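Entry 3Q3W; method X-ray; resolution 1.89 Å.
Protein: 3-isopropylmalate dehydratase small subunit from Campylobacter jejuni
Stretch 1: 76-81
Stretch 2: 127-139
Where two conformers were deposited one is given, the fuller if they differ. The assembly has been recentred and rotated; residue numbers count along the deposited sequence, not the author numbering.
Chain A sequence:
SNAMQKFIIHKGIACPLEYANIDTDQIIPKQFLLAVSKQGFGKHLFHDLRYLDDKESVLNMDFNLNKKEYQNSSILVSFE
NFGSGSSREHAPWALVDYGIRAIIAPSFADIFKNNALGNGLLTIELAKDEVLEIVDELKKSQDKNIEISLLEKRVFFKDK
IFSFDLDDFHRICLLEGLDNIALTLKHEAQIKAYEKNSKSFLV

Stretch 1, residues 76-81: LVSFEN
Stretch 2 (127-139) AKDEVLEIVDELK

Packing of a short β-strand segment against an α-helix in the small subunit of 3-isopropylmalate dehydratase. L76 and V77 lie in a strand that begins earlier in the chain (phi/psi -116/144 at L76, -123/116 at V77), and F79 to N81 are loop, with N81 in a left-handed conformation (58/44). A127 is the N-cap residue of a helix that runs from K128 through K139 and beyond, with phi near -60° and psi between -39° and -53°. Its first turn is fixed by V131 N to A127 O (3.0 Å) and a weak bond from E130 N to A127 O (2.8 Å); E130, with chi1 m and an extended chi2 t, places its OE1 3.2 Å from A127 N, which donates to it. Strand and helix axes approach to 8.7 Å, their N-to-C directions 124° apart, and the register is set by V77 and V135, whose CA atoms lie 6.8 Å apart. Together the stretches bury 376 Å².

V77 is the centre of the apolar contact and the residue with the largest covered area. Its CA-to-CB bond points toward the helix, while those of L76 and S78 point away, the alternation expected of a strand. With chi1 t (-173°), V77 CG1 reaches V131 CG1 (4.0 Å), I134 CG2 (3.7 Å) and V135 CG2 (3.7 Å), and V77 CG2 meets L138 CD2 at 4.1 Å. These four helix residues, spaced 131, 134, 135 and 138, form one stripe along the helix and all point toward the strand. V131 and V135 are both t (177° and 167°), I134 is m,t and L138 is t,p. The compact, branched valines suit so close a backbone approach; the longer L138 extends CD2 to V77 CG2.

F79 points sideways at CB, but chi1 m (-66°) and chi2 -26° bring its ring to the helix. V131 CG1 lies at the ring edge, 4.2 Å from F79 CD1, whereas F79 CE1 meets L132 CD1 at 3.7 Å and V135 CG2 at 4.2 Å obliquely. L132 is itself exposed and adopts an off-rotamer conformation (chi1 -124°, chi2 26°).

K128 NZ lies over one face of the F79 ring, 4.4 Å from the ring centroid and 24° off the ring normal, a cation-pi arrangement. The same NZ donates to E80 OE1 at 2.8 Å, a salt bridge and the only hydrogen bond between the stretches. K128, in the conformer given, gets there with chi1 146° and chi2 124°, both off-rotamer, then chi3 m and chi4 t; E80 answers with chi1 p (49°), chi2 -97° and chi3 56°. Both CB atoms start sideways, so long, flexible chains are needed to close the contact at its partly exposed margin.

The buried S78 O faces V131 CG1 at 3.2 Å and has no hydrogen-bonding partner in the model, while S78 OG is satisfied elsewhere in the structure.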

# COMPACT_ATOMS: atom_id res chain seq x y z
N LEU A 76 -0.16 -3.62 -2.38
CA LEU A 76 -1.32 -3.08 -3.09
C LEU A 76 -0.90 -2.60 -4.44
O LEU A 76 0.22 -2.10 -4.60
CB LEU A 76 -1.99 -1.94 -2.31
CG LEU A 76 -2.57 -2.24 -0.92
CD1 LEU A 76 -3.21 -0.97 -0.32
CD2 LEU A 76 -3.56 -3.40 -0.92
N VAL A 77 -1.77 -2.78 -5.44
CA VAL A 77 -1.55 -2.22 -6.74
C VAL A 77 -2.76 -1.36 -7.06
O VAL A 77 -3.89 -1.86 -7.15
CB VAL A 77 -1.39 -3.33 -7.77
CG1 VAL A 77 -0.97 -2.72 -9.14
CG2 VAL A 77 -0.38 -4.29 -7.29
N SER A 78 -2.54 -0.06 -7.21
CA SER A 78 -3.60 0.90 -7.47
C SER A 78 -3.31 1.82 -8.65
O SER A 78 -2.31 1.68 -9.33
CB SER A 78 -3.85 1.74 -6.23
OG SER A 78 -5.18 2.23 -6.21
N PHE A 79 -4.22 2.75 -8.90
CA PHE A 79 -4.07 3.62 -10.02
C PHE A 79 -3.54 4.95 -9.51
O PHE A 79 -3.02 5.01 -8.38
CB PHE A 79 -5.40 3.77 -10.76
CG PHE A 79 -5.90 2.49 -11.42
CD1 PHE A 79 -5.04 1.49 -11.82
CD2 PHE A 79 -7.26 2.37 -11.72
CE1 PHE A 79 -5.52 0.38 -12.47
CE2 PHE A 79 -7.75 1.26 -12.38
CZ PHE A 79 -6.89 0.27 -12.75
N GLU A 80 -3.63 5.99 -10.33
CA GLU A 80 -2.88 7.22 -10.10
C GLU A 80 -3.35 8.02 -8.92
O GLU A 80 -4.49 7.91 -8.50
CB GLU A 80 -2.87 8.13 -11.34
CG GLU A 80 -4.25 8.38 -12.01
CD GLU A 80 -4.52 7.45 -13.21
OE1 GLU A 80 -4.45 6.21 -13.05
OE2 GLU A 80 -4.78 7.97 -14.31
N ASN A 81 -2.43 8.86 -8.43
CA ASN A 81 -2.68 9.81 -7.37
C ASN A 81 -3.17 9.12 -6.11
O ASN A 81 -4.09 9.58 -5.43
CB ASN A 81 -3.62 10.95 -7.83
CG ASN A 81 -3.64 12.13 -6.87
OD1 ASN A 81 -2.64 12.45 -6.23
ND2 ASN A 81 -4.80 12.78 -6.76
N ALA A 127 5.34 3.00 -14.58
CA ALA A 127 4.58 3.58 -15.69
C ALA A 127 3.17 2.96 -15.70
O ALA A 127 3.00 1.79 -15.36
CB ALA A 127 5.30 3.39 -17.03
N LYS A 128 2.18 3.76 -16.08
CA LYS A 128 0.78 3.33 -16.04
C LYS A 128 0.57 2.05 -16.82
O LYS A 128 -0.17 1.17 -16.38
CB LYS A 128 -0.14 4.47 -16.50
CG LYS A 128 -1.39 4.04 -17.25
CD LYS A 128 -2.67 4.57 -16.63
CE LYS A 128 -3.14 3.65 -15.52
NZ LYS A 128 -4.42 4.13 -14.93
N ASP A 129 1.24 1.92 -17.97
CA ASP A 129 1.18 0.68 -18.75
C ASP A 129 1.63 -0.51 -17.92
O ASP A 129 1.05 -1.58 -18.01
CB ASP A 129 2.00 0.76 -20.05
CG ASP A 129 3.51 0.64 -19.84
OD1 ASP A 129 4.12 -0.32 -20.38
OD2 ASP A 129 4.11 1.53 -19.17
N GLU A 130 2.65 -0.32 -17.10
CA GLU A 130 3.18 -1.42 -16.30
C GLU A 130 2.17 -1.74 -15.18
O GLU A 130 1.92 -2.91 -14.92
CB GLU A 130 4.56 -1.08 -15.72
CG GLU A 130 5.77 -0.96 -16.76
CD GLU A 130 7.08 -0.43 -16.09
OE1 GLU A 130 6.97 0.26 -15.05
OE2 GLU A 130 8.20 -0.69 -16.60
N VAL A 131 1.58 -0.72 -14.57
CA VAL A 131 0.54 -0.93 -13.54
C VAL A 131 -0.66 -1.71 -14.12
O VAL A 131 -1.19 -2.61 -13.49
CB VAL A 131 0.03 0.42 -12.93
CG1 VAL A 131 -1.09 0.17 -11.93
CG2 VAL A 131 1.17 1.22 -12.28
N LEU A 132 -1.04 -1.38 -15.36
CA LEU A 132 -2.25 -1.91 -15.98
C LEU A 132 -2.08 -3.38 -16.27
O LEU A 132 -2.99 -4.21 -16.07
CB LEU A 132 -2.51 -1.13 -17.28
CG LEU A 132 -3.88 -0.46 -17.39
CD1 LEU A 132 -4.46 -0.15 -16.02
CD2 LEU A 132 -3.78 0.79 -18.28
N GLU A 133 -0.87 -3.69 -16.73
CA GLU A 133 -0.42 -5.05 -16.99
C GLU A 133 -0.38 -5.88 -15.72
O GLU A 133 -0.82 -7.01 -15.72
CB GLU A 133 0.97 -4.98 -17.63
CG GLU A 133 1.76 -6.26 -17.77
CD GLU A 133 3.03 -6.08 -18.63
OE1 GLU A 133 3.49 -4.94 -18.79
OE2 GLU A 133 3.57 -7.07 -19.14
N ILE A 134 0.21 -5.34 -14.66
CA ILE A 134 0.23 -6.01 -13.32
C ILE A 134 -1.15 -6.41 -12.84
O ILE A 134 -1.35 -7.56 -12.53
CB ILE A 134 0.94 -5.14 -12.27
CG1 ILE A 134 2.44 -5.23 -12.48
CG2 ILE A 134 0.63 -5.56 -10.88
CD1 ILE A 134 3.18 -4.09 -11.89
N VAL A 135 -2.07 -5.46 -12.81
CA VAL A 135 -3.41 -5.65 -12.37
C VAL A 135 -4.07 -6.75 -13.15
O VAL A 135 -4.59 -7.69 -12.54
CB VAL A 135 -4.23 -4.38 -12.51
CG1 VAL A 135 -5.75 -4.72 -12.32
CG2 VAL A 135 -3.76 -3.33 -11.49
N ASP A 136 -3.96 -6.71 -14.49
CA ASP A 136 -4.63 -7.70 -15.32
C ASP A 136 -4.15 -9.09 -14.98
O ASP A 136 -4.93 -10.01 -14.76
CB ASP A 136 -4.38 -7.48 -16.80
CG ASP A 136 -5.06 -8.54 -17.63
OD1 ASP A 136 -4.37 -9.42 -18.19
OD2 ASP A 136 -6.29 -8.52 -17.64
N GLU A 137 -2.85 -9.25 -14.90
CA GLU A 137 -2.31 -10.56 -14.61
C GLU A 137 -2.66 -11.00 -13.16
O GLU A 137 -2.93 -12.17 -12.92
CB GLU A 137 -0.81 -10.49 -14.81
CG GLU A 137 -0.01 -11.70 -14.36
CD GLU A 137 -0.18 -12.89 -15.24
OE1 GLU A 137 -0.43 -12.70 -16.45
OE2 GLU A 137 -0.06 -14.02 -14.71
N LEU A 138 -2.61 -10.07 -12.21
CA LEU A 138 -2.80 -10.40 -10.80
C LEU A 138 -4.20 -10.93 -10.56
O LEU A 138 -4.43 -11.88 -9.79
CB LEU A 138 -2.54 -9.15 -9.94
CG LEU A 138 -2.42 -9.32 -8.42
CD1 LEU A 138 -1.47 -10.45 -8.00
CD2 LEU A 138 -1.97 -7.97 -7.89
N LYS A 139 -5.16 -10.30 -11.21
CA LYS A 139 -6.52 -10.71 -11.10
C LYS A 139 -6.74 -12.08 -11.67
O LYS A 139 -7.43 -12.92 -11.07
CB LYS A 139 -7.38 -9.77 -11.86
CG LYS A 139 -7.46 -8.43 -11.22
CD LYS A 139 -8.56 -7.66 -11.88
CE LYS A 139 -8.31 -7.35 -13.33
NZ LYS A 139 -9.46 -6.52 -13.77